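Local coordinates for possible substrate binding protein of ABC transporter system (Rhodopseudomonas palustris, PDB 3N0X) that probably binds branched-chain amino acids or related substrates for an ABC-type uptake system, at residues I119-D129 with F328-M339; S290-K301 with A313-P322. All blocks are in the same frame, centred on the assembly; numbering follows the deposited sequence.

Contact 1 (I119-D129 with F328-M339); sequences IFRTGRNSSQD and FRKEDHQALQSM
Ala-335 O is gripped by three carboxamides: Gln-128 NE2 reaches it across the contact at 3.1 Å, while Gln-337 NE2 (3.1 Å) and Gln-334 NE2 (3.2 Å) come from its own segment. The Gln-128 bond is nearly straight, 168° at the hydrogen, with its donor modestly tilted from the carbonyl plane; the other two donors stand well above that plane. Every one of these NE2 groups has a second hydrogen bond, which fixes the amide's rotation. Gln-128 donates to water 1 and Gln-337 to Thr-122 O (its OE1 accepts from Lys-323 NZ), whereas Gln-334 NE2 lies 2.9 Å from Gly-123 O, with that oxygen exactly in its amide plane. The bend of the Gln-334 chain at chi2 (64°) turns its amide toward the 121-125 backbone, where OE1 takes Arg-121 NE on a lone pair at 2.8 Å and Asn-125 ND2 weakly. Asn-125 and Gln-128 in turn form a capping box at the start of helix 126-137. In type I periplasmic binding proteins such a passage, from an edge strand of one lobe's sheet into a helix of the other lobe, belongs to the interdomain hinge, and residues 119-129 fit that description. A single beta bridge, Arg-121 with Gln-334, joins the backbones, and Ala-335 N meets Arg-121 O at 2.8 Å. Farther toward Ile-119 the contact becomes aromatic. His-333 lies flat against Phe-120 in an offset stack, centroids 3.8 Å apart and planes at 5°, and its ND1 donates to Ile-119 O at 2.7 Å, which is in the imidazole plane although the donor sits above the plane of that carbonyl. Phe-120 in turn directs an edge toward the face of Phe-328, whose own rim meets Arg-121 O.

Contact 2 (S290-K301 with A313-P322); sequences SAAMAVVTAVQK and AMEGMEFDTP
Helix-on-strand packing joins helix 283-302 to strand 318-321 in the lobe that carries the N-terminal six-stranded sheet of this type I periplasmic-binding-protein fold. The short axes of 290-301 and 318-321 approach to 7.7 Å, with 141° between their N-to-C directions, closer to antiparallel than to parallel. Leading into the strand, a type II beta turn from Met-314 to Met-317 starts on the last residue of helix 307-314. Both of these turn residues, modelled as selenomethionine, pack against Ala-298: CG of Met-314 presses on Ala-298 CB at 3.5 Å, tighter than usual for two carbons, and Met-317 SE lies 3.6 Å from Ala-298 CA. One turn earlier, Ala-294 CB sits over a face of the Phe-319 ring in a CH-pi contact, 4.0 Å from the centroid. Thr-297 divides its roles: OG1, beside the backbone N (chi1 -58°), donates to Met-293 O at 2.7 Å and accepts from water 2, which Asp-320 N also reaches, while CG2 touches Met-317 SE. With an alanine here, water 2 and Met-293 O would probably each lose their bond to OG1, and a gap would open beside Met-317. Asp-320 O, buried with no polar partner in the model, faces Met-293 CB at 3.1 Å.

How the contacts relate
The centres of contacts 1 and 2 are 13 Å apart, and the two touch directly, with 290-301 and 313-322 lying in the chain between the halves of contact 1. Two probable hydrogen bonds connect them: His-333 NE2 with Glu-315 OE2 at 2.7 Å, and Phe-328 N with Met-317 O at 3.0 Å, the latter at the end of the antiparallel pair 318-321 and 324-328. Packing adds Phe-120 CE2 against Met-314 CB at 3.5 Å, and Thr-122 rests on Ala-291 and Ala-294. Contact 1 is the more central, its centre about 9 Å from the centre of the chain, against about 18 Å for that of contact 2; at its Arg-124 end a glycerol, probably from crystallisation, is bound.

Contact 1 (I119-D129 with F328-M339)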
loop_
_atom_site.group_PDB
_atom_site.type_symbol
_atom_site.label_atom_id
_atom_site.label_comp_id
_atom_site.label_asym_id
_atom_site.label_seq_id
_atom_site.Cartn_x
_atom_site.Cartn_y
_atom_site.Cartn_z
ATOM N N ILE A 119 5.862 10.855 -13.055
ATOM C CA ILE A 119 5.204 10.117 -11.974
ATOM C C ILE A 119 6.145 9.079 -11.354
ATOM O O ILE A 119 6.699 8.219 -12.048
ATOM C CB ILE A 119 3.908 9.405 -12.488
ATOM C CG1 ILE A 119 2.987 10.362 -13.236
ATOM C CG2 ILE A 119 3.164 8.683 -11.311
ATOM C CD1 ILE A 119 2.664 11.648 -12.515
ATOM N N PHE A 120 6.324 9.193 -10.033
ATOM C CA PHE A 120 6.974 8.178 -9.226
ATOM C C PHE A 120 5.955 7.752 -8.164
ATOM O O PHE A 120 4.957 8.419 -7.922
ATOM C CB PHE A 120 8.253 8.680 -8.574
ATOM C CG PHE A 120 9.395 8.916 -9.536
ATOM C CD1 PHE A 120 9.408 10.049 -10.373
ATOM C CD2 PHE A 120 10.400 7.992 -9.671
ATOM C CE1 PHE A 120 10.457 10.245 -11.255
ATOM C CE2 PHE A 120 11.444 8.200 -10.540
ATOM C CZ PHE A 120 11.471 9.312 -11.337
ATOM N N ARG A 121 6.180 6.604 -7.548
ATOM C CA ARG A 121 5.250 6.137 -6.514
ATOM C C ARG A 121 5.985 5.456 -5.388
ATOM O O ARG A 121 6.641 4.446 -5.609
ATOM C CB ARG A 121 4.196 5.182 -7.079
ATOM C CG ARG A 121 3.314 4.620 -5.947
ATOM C CD ARG A 121 1.948 4.243 -6.324
ATOM N NE ARG A 121 1.870 3.315 -7.451
ATOM C CZ ARG A 121 0.700 2.980 -8.011
ATOM N NH1 ARG A 121 -0.403 3.454 -7.521
ATOM N NH2 ARG A 121 0.649 2.192 -9.085
ATOM N N THR A 122 5.798 5.976 -4.165
ATOM C CA THR A 122 6.271 5.309 -2.953
ATOM C C THR A 122 5.228 4.326 -2.362
ATOM O O THR A 122 5.627 3.326 -1.765
ATOM C CB THR A 122 6.702 6.314 -1.889
ATOM O OG1 THR A 122 5.633 7.239 -1.630
ATOM C CG2 THR A 122 7.928 7.063 -2.318
ATOM N N GLY A 123 3.946 4.643 -2.506
ATOM C CA GLY A 123 2.894 3.758 -2.032
ATOM C C GLY A 123 3.018 2.412 -2.714
ATOM O O GLY A 123 3.535 2.308 -3.835
ATOM N N ARG A 124 2.619 1.343 -2.039
ATOM C CA ARG A 124 2.548 0.067 -2.755
ATOM C C ARG A 124 1.361 0.121 -3.708
ATOM O O ARG A 124 0.393 0.828 -3.489
ATOM C CB ARG A 124 2.503 -1.154 -1.830
ATOM C CG ARG A 124 1.139 -1.653 -1.404
ATOM C CD ARG A 124 0.379 -0.649 -0.550
ATOM N NE ARG A 124 -0.889 -1.185 -0.082
ATOM C CZ ARG A 124 -1.861 -0.507 0.520
ATOM N NH1 ARG A 124 -1.728 0.783 0.864
ATOM N NH2 ARG A 124 -3.004 -1.138 0.806
ATOM N N ASN A 125 1.443 -0.646 -4.775
ATOM C CA ASN A 125 0.314 -0.781 -5.681
ATOM C C ASN A 125 -0.488 -2.044 -5.386
ATOM O O ASN A 125 -0.059 -2.913 -4.622
ATOM C CB ASN A 125 0.716 -0.650 -7.173
ATOM C CG ASN A 125 1.610 -1.745 -7.675
ATOM O OD1 ASN A 125 1.448 -2.917 -7.333
ATOM N ND2 ASN A 125 2.580 -1.381 -8.520
ATOM N N SER A 126 -1.708 -2.115 -5.946
ATOM C CA SER A 126 -2.607 -3.235 -5.655
ATOM C C SER A 126 -2.024 -4.577 -6.126
ATOM O O SER A 126 -2.258 -5.609 -5.505
ATOM C CB SER A 126 -3.976 -2.973 -6.262
ATOM O OG SER A 126 -4.619 -1.930 -5.555
ATOM N N SER A 127 -1.244 -4.562 -7.196
ATOM C CA SER A 127 -0.507 -5.778 -7.593
ATOM C C SER A 127 0.482 -6.247 -6.527
ATOM O O SER A 127 0.570 -7.463 -6.267
ATOM C CB SER A 127 0.176 -5.644 -8.956
ATOM O OG SER A 127 -0.804 -5.711 -9.985
ATOM N N GLN A 128 1.228 -5.327 -5.899
ATOM C CA GLN A 128 2.107 -5.698 -4.788
ATOM C C GLN A 128 1.305 -6.358 -3.646
ATOM O O GLN A 128 1.736 -7.376 -3.083
ATOM C CB GLN A 128 2.935 -4.513 -4.308
ATOM C CG GLN A 128 4.134 -4.203 -5.283
ATOM C CD GLN A 128 4.770 -2.850 -4.977
ATOM O OE1 GLN A 128 4.065 -1.841 -4.875
ATOM N NE2 GLN A 128 6.079 -2.824 -4.861
ATOM N N ASP A 129 0.134 -5.798 -3.320
ATOM C CA ASP A 129 -0.699 -6.436 -2.296
ATOM C C ASP A 129 -1.029 -7.910 -2.676
ATOM O O ASP A 129 -0.771 -8.847 -1.937
ATOM C CB ASP A 129 -1.959 -5.619 -2.041
ATOM C CG ASP A 129 -1.718 -4.435 -1.098
ATOM O OD1 ASP A 129 -0.761 -4.492 -0.297
ATOM O OD2 ASP A 129 -2.551 -3.505 -1.108
ATOM N N PHE A 328 13.198 2.896 -6.432
ATOM C CA PHE A 328 12.347 3.291 -7.566
ATOM C C PHE A 328 12.830 2.551 -8.802
ATOM O O PHE A 328 13.919 2.783 -9.302
ATOM C CB PHE A 328 12.401 4.770 -7.876
ATOM C CG PHE A 328 11.698 5.657 -6.878
ATOM C CD1 PHE A 328 10.350 5.493 -6.536
ATOM C CD2 PHE A 328 12.380 6.720 -6.316
ATOM C CE1 PHE A 328 9.736 6.331 -5.671
ATOM C CE2 PHE A 328 11.737 7.604 -5.442
ATOM C CZ PHE A 328 10.427 7.419 -5.109
ATOM N N ARG A 329 11.999 1.670 -9.319
ATOM C CA ARG A 329 12.364 0.911 -10.508
ATOM C C ARG A 329 12.486 1.870 -11.671
ATOM O O ARG A 329 11.624 2.720 -11.850
ATOM C CB ARG A 329 11.284 -0.139 -10.755
ATOM C CG ARG A 329 11.532 -1.008 -11.994
ATOM C CD ARG A 329 10.830 -2.312 -11.852
ATOM N NE ARG A 329 9.366 -2.191 -11.788
ATOM C CZ ARG A 329 8.573 -3.237 -11.668
ATOM N NH1 ARG A 329 9.110 -4.457 -11.550
ATOM N NH2 ARG A 329 7.272 -3.081 -11.690
ATOM N N LYS A 330 13.557 1.755 -12.463
ATOM C CA LYS A 330 13.772 2.646 -13.601
ATOM C C LYS A 330 12.613 2.641 -14.618
ATOM O O LYS A 330 12.212 3.709 -15.135
ATOM C CB LYS A 330 15.093 2.272 -14.292
ATOM C CG LYS A 330 15.406 3.025 -15.596
ATOM N N GLU A 331 12.069 1.482 -14.921
ATOM C CA GLU A 331 11.131 1.351 -16.040
ATOM C C GLU A 331 9.817 2.069 -15.797
ATOM O O GLU A 331 9.329 2.785 -16.665
ATOM C CB GLU A 331 10.807 -0.118 -16.330
ATOM C CG GLU A 331 11.995 -0.957 -16.784
ATOM C CD GLU A 331 12.712 -1.699 -15.654
ATOM O OE1 GLU A 331 13.114 -1.090 -14.631
ATOM O OE2 GLU A 331 12.917 -2.922 -15.817
ATOM N N ASP A 332 9.252 1.864 -14.611
ATOM C CA ASP A 332 7.890 2.367 -14.282
ATOM C C ASP A 332 7.803 3.252 -13.049
ATOM O O ASP A 332 6.705 3.696 -12.666
ATOM C CB ASP A 332 6.869 1.204 -14.170
ATOM C CG ASP A 332 7.156 0.252 -13.036
ATOM O OD1 ASP A 332 8.210 0.404 -12.377
ATOM O OD2 ASP A 332 6.299 -0.659 -12.810
ATOM N N HIS A 333 8.973 3.541 -12.486
ATOM C CA HIS A 333 9.097 4.443 -11.334
ATOM C C HIS A 333 8.316 4.006 -10.095
ATOM O O HIS A 333 8.048 4.821 -9.226
ATOM C CB HIS A 333 8.643 5.857 -11.702
ATOM C CG HIS A 333 9.432 6.501 -12.799
ATOM N ND1 HIS A 333 9.097 7.748 -13.291
ATOM C CD2 HIS A 333 10.540 6.102 -13.468
ATOM C CE1 HIS A 333 9.982 8.096 -14.215
ATOM N NE2 HIS A 333 10.854 7.109 -14.361
ATOM N N GLN A 334 7.975 2.725 -10.008
ATOM C CA GLN A 334 7.289 2.164 -8.830
ATOM C C GLN A 334 8.331 1.784 -7.786
ATOM O O GLN A 334 9.348 1.161 -8.108
ATOM C CB GLN A 334 6.529 0.906 -9.219
ATOM C CG GLN A 334 5.927 0.141 -8.049
ATOM C CD GLN A 334 4.850 0.936 -7.291
ATOM O OE1 GLN A 334 3.933 1.461 -7.905
ATOM N NE2 GLN A 334 4.983 1.050 -5.950
ATOM N N ALA A 335 8.098 2.191 -6.543
ATOM C CA ALA A 335 8.951 1.744 -5.447
ATOM C C ALA A 335 8.733 0.254 -5.201
ATOM O O ALA A 335 7.691 -0.152 -4.704
ATOM C CB ALA A 335 8.679 2.539 -4.156
ATOM N N LEU A 336 9.776 -0.523 -5.455
ATOM C CA LEU A 336 9.833 -1.888 -4.978
ATOM C C LEU A 336 10.151 -1.834 -3.478
ATOM O O LEU A 336 10.867 -0.962 -3.021
ATOM C CB LEU A 336 10.875 -2.662 -5.731
ATOM C CG LEU A 336 10.618 -2.710 -7.251
ATOM C CD1 LEU A 336 11.685 -3.634 -7.861
ATOM C CD2 LEU A 336 9.176 -3.147 -7.610
ATOM N N GLN A 337 9.585 -2.763 -2.727
ATOM C CA GLN A 337 9.633 -2.703 -1.277
ATOM C C GLN A 337 9.301 -4.070 -0.709
ATOM O O GLN A 337 8.658 -4.896 -1.351
ATOM C CB GLN A 337 8.644 -1.637 -0.777
ATOM C CG GLN A 337 7.168 -1.855 -1.231
ATOM C CD GLN A 337 6.326 -0.658 -0.963
ATOM O OE1 GLN A 337 5.796 -0.514 0.147
ATOM N NE2 GLN A 337 6.232 0.251 -1.956
ATOM N N SER A 338 9.778 -4.300 0.506
ATOM C CA SER A 338 9.385 -5.481 1.248
ATOM C C SER A 338 7.912 -5.489 1.494
ATOM O O SER A 338 7.299 -4.449 1.516
ATOM C CB SER A 338 10.100 -5.507 2.621
ATOM O OG SER A 338 11.488 -5.676 2.507
HETATM N N MSE A 339 7.377 -6.680 1.733
HETATM C CA MSE A 339 6.016 -6.853 2.236
HETATM C C MSE A 339 6.104 -7.942 3.333
HETATM O O MSE A 339 7.124 -8.628 3.444
HETATM C CB MSE A 339 5.075 -7.271 1.095
HETATM C CG MSE A 339 5.066 -6.270 -0.091
HETATM SE SE MSE A 339 4.157 -4.624 0.207
HETATM C CE MSE A 339 2.403 -5.374 0.135
HETATM O O HOH W 1 7.965 -4.894 -4.166
#

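Contact 2 (S290-K301 with A313-P322)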
loop_
_atom_site.group_PDB
_atom_site.type_symbol
_atom_site.label_atom_id
_atom_site.label_comp_id
_atom_site.label_asym_id
_atom_site.label_seq_id
_atom_site.Cartn_x
_atom_site.Cartn_y
_atom_site.Cartn_z
ATOM N N SER A 290 7.943 7.496 4.125
ATOM C CA SER A 290 8.666 6.989 2.975
ATOM C C SER A 290 8.777 8.034 1.871
ATOM O O SER A 290 9.855 8.183 1.247
ATOM C CB SER A 290 8.015 5.716 2.444
ATOM O OG SER A 290 7.991 4.735 3.481
ATOM N N ALA A 291 7.686 8.749 1.595
ATOM C CA ALA A 291 7.735 9.830 0.624
ATOM C C ALA A 291 8.711 10.943 1.029
ATOM O O ALA A 291 9.443 11.463 0.149
ATOM C CB ALA A 291 6.342 10.400 0.368
ATOM N N ALA A 292 8.755 11.277 2.306
ATOM C CA ALA A 292 9.683 12.277 2.799
ATOM C C ALA A 292 11.091 11.850 2.475
ATOM O O ALA A 292 11.943 12.648 2.041
ATOM C CB ALA A 292 9.494 12.495 4.352
HETATM N N MSE A 293 11.395 10.592 2.804
HETATM C CA MSE A 293 12.726 10.080 2.598
HETATM C C MSE A 293 13.114 10.035 1.122
HETATM O O MSE A 293 14.262 10.321 0.754
HETATM C CB MSE A 293 12.880 8.689 3.215
HETATM C CG MSE A 293 12.813 8.671 4.693
HETATM SE SE MSE A 293 14.198 9.574 5.653
HETATM C CE MSE A 293 15.690 8.492 5.124
ATOM N N ALA A 294 12.163 9.680 0.264
ATOM C CA ALA A 294 12.404 9.706 -1.173
ATOM C C ALA A 294 12.789 11.127 -1.648
ATOM O O ALA A 294 13.748 11.309 -2.390
ATOM C CB ALA A 294 11.176 9.228 -1.920
ATOM N N VAL A 295 12.049 12.143 -1.202
ATOM C CA VAL A 295 12.317 13.533 -1.631
ATOM C C VAL A 295 13.687 13.984 -1.157
ATOM O O VAL A 295 14.470 14.521 -1.946
ATOM C CB VAL A 295 11.213 14.526 -1.142
ATOM C CG1 VAL A 295 11.654 15.996 -1.427
ATOM C CG2 VAL A 295 9.859 14.220 -1.775
ATOM N N VAL A 296 14.023 13.770 0.119
ATOM C CA VAL A 296 15.278 14.257 0.645
ATOM C C VAL A 296 16.445 13.524 -0.033
ATOM O O VAL A 296 17.434 14.146 -0.405
ATOM C CB VAL A 296 15.336 14.125 2.164
ATOM C CG1 VAL A 296 16.775 14.378 2.682
ATOM C CG2 VAL A 296 14.323 15.085 2.805
ATOM N N THR A 297 16.330 12.210 -0.219
ATOM C CA THR A 297 17.383 11.419 -0.835
ATOM C C THR A 297 17.589 11.876 -2.305
ATOM O O THR A 297 18.742 12.031 -2.743
ATOM C CB THR A 297 17.022 9.955 -0.756
ATOM O OG1 THR A 297 16.832 9.592 0.623
ATOM C CG2 THR A 297 18.109 9.077 -1.366
ATOM N N ALA A 298 16.483 12.162 -3.008
ATOM C CA ALA A 298 16.559 12.620 -4.412
ATOM C C ALA A 298 17.227 13.976 -4.541
ATOM O O ALA A 298 18.137 14.163 -5.397
ATOM C CB ALA A 298 15.188 12.673 -5.054
ATOM N N VAL A 299 16.814 14.914 -3.696
ATOM C CA VAL A 299 17.347 16.285 -3.791
ATOM C C VAL A 299 18.815 16.303 -3.392
ATOM O O VAL A 299 19.635 16.974 -4.039
ATOM C CB VAL A 299 16.492 17.309 -2.979
ATOM C CG1 VAL A 299 17.141 18.687 -2.930
ATOM C CG2 VAL A 299 15.064 17.408 -3.512
ATOM N N GLN A 300 19.163 15.517 -2.385
ATOM C CA GLN A 300 20.544 15.394 -1.947
ATOM C C GLN A 300 21.402 14.796 -3.086
ATOM O O GLN A 300 22.528 15.247 -3.340
ATOM C CB GLN A 300 20.643 14.547 -0.665
ATOM C CG GLN A 300 22.017 14.553 -0.044
ATOM N N LYS A 301 20.882 13.779 -3.756
ATOM C CA LYS A 301 21.641 13.123 -4.806
ATOM C C LYS A 301 21.765 14.007 -6.052
ATOM O O LYS A 301 22.867 14.108 -6.622
ATOM C CB LYS A 301 21.030 11.774 -5.168
ATOM C CG LYS A 301 21.848 11.032 -6.206
ATOM C CD LYS A 301 21.266 9.677 -6.523
ATOM C CE LYS A 301 21.703 9.219 -7.918
ATOM N NZ LYS A 301 20.963 8.020 -8.391
ATOM N N ALA A 313 18.124 11.305 -11.230
ATOM C CA ALA A 313 18.583 10.877 -9.908
ATOM C C ALA A 313 17.675 9.776 -9.324
ATOM O O ALA A 313 18.187 8.795 -8.741
ATOM C CB ALA A 313 18.635 12.084 -8.952
HETATM N N MSE A 314 16.367 9.906 -9.530
HETATM C CA MSE A 314 15.385 9.022 -8.900
HETATM C C MSE A 314 15.216 7.653 -9.585
HETATM O O MSE A 314 14.874 6.675 -8.911
HETATM C CB MSE A 314 14.029 9.737 -8.786
HETATM C CG MSE A 314 14.104 10.875 -7.799
HETATM SE SE MSE A 314 12.566 12.005 -7.886
HETATM C CE MSE A 314 11.231 10.947 -7.081
ATOM N N GLU A 315 15.481 7.567 -10.897
ATOM C CA GLU A 315 15.336 6.291 -11.603
ATOM C C GLU A 315 16.385 5.308 -11.093
ATOM O O GLU A 315 17.596 5.559 -11.207
ATOM C CB GLU A 315 15.499 6.497 -13.129
ATOM C CG GLU A 315 14.262 7.145 -13.726
ATOM C CD GLU A 315 14.227 7.116 -15.267
ATOM O OE1 GLU A 315 15.307 6.930 -15.902
ATOM O OE2 GLU A 315 13.113 7.317 -15.808
ATOM N N GLY A 316 15.930 4.182 -10.516
ATOM C CA GLY A 316 16.857 3.176 -9.966
ATOM C C GLY A 316 17.380 3.526 -8.571
ATOM O O GLY A 316 18.272 2.836 -8.072
HETATM N N MSE A 317 16.866 4.598 -7.980
HETATM C CA MSE A 317 17.379 5.125 -6.711
HETATM C C MSE A 317 16.870 4.327 -5.516
HETATM O O MSE A 317 15.655 4.215 -5.319
HETATM C CB MSE A 317 16.979 6.587 -6.520
HETATM C CG MSE A 317 17.714 7.291 -5.381
HETATM SE SE MSE A 317 17.002 9.063 -5.079
HETATM C CE MSE A 317 15.444 8.572 -4.140
ATOM N N GLU A 318 17.802 3.888 -4.676
ATOM C CA GLU A 318 17.482 3.283 -3.373
ATOM C C GLU A 318 17.298 4.360 -2.315
ATOM O O GLU A 318 17.949 5.416 -2.362
ATOM C CB GLU A 318 18.599 2.343 -2.940
ATOM C CG GLU A 318 18.861 1.218 -3.908
ATOM C CD GLU A 318 19.811 0.128 -3.364
ATOM O OE1 GLU A 318 20.446 0.342 -2.302
ATOM O OE2 GLU A 318 19.910 -0.940 -4.025
ATOM N N PHE A 319 16.365 4.134 -1.378
ATOM C CA PHE A 319 16.225 5.012 -0.264
ATOM C C PHE A 319 15.731 4.243 0.961
ATOM O O PHE A 319 15.089 3.200 0.813
ATOM C CB PHE A 319 15.292 6.199 -0.600
ATOM C CG PHE A 319 13.925 5.815 -1.116
ATOM C CD1 PHE A 319 13.757 5.356 -2.418
ATOM C CD2 PHE A 319 12.792 5.966 -0.316
ATOM C CE1 PHE A 319 12.535 5.029 -2.907
ATOM C CE2 PHE A 319 11.552 5.616 -0.773
ATOM C CZ PHE A 319 11.393 5.119 -2.080
ATOM N N ASP A 320 16.027 4.778 2.133
ATOM C CA ASP A 320 15.716 4.124 3.399
ATOM C C ASP A 320 14.371 4.628 3.908
ATOM O O ASP A 320 14.009 5.811 3.757
ATOM C CB ASP A 320 16.804 4.424 4.437
ATOM C CG ASP A 320 18.143 3.872 4.058
ATOM O OD1 ASP A 320 18.194 2.726 3.544
ATOM O OD2 ASP A 320 19.132 4.597 4.324
ATOM N N THR A 321 13.596 3.701 4.481
ATOM C CA THR A 321 12.242 4.003 4.929
ATOM C C THR A 321 11.940 3.223 6.226
ATOM O O THR A 321 12.748 2.382 6.651
ATOM C CB THR A 321 11.190 3.578 3.872
ATOM O OG1 THR A 321 11.063 2.167 3.898
ATOM C CG2 THR A 321 11.549 4.042 2.447
ATOM N N PRO A 322 10.755 3.447 6.833
ATOM C CA PRO A 322 10.414 2.581 7.962
ATOM C C PRO A 322 10.275 1.108 7.618
ATOM O O PRO A 322 10.224 0.269 8.518
ATOM C CB PRO A 322 9.032 3.117 8.432
ATOM C CG PRO A 322 9.037 4.567 7.973
ATOM C CD PRO A 322 9.778 4.543 6.678
HETATM O O HOH W 2 17.650 7.272 1.958
#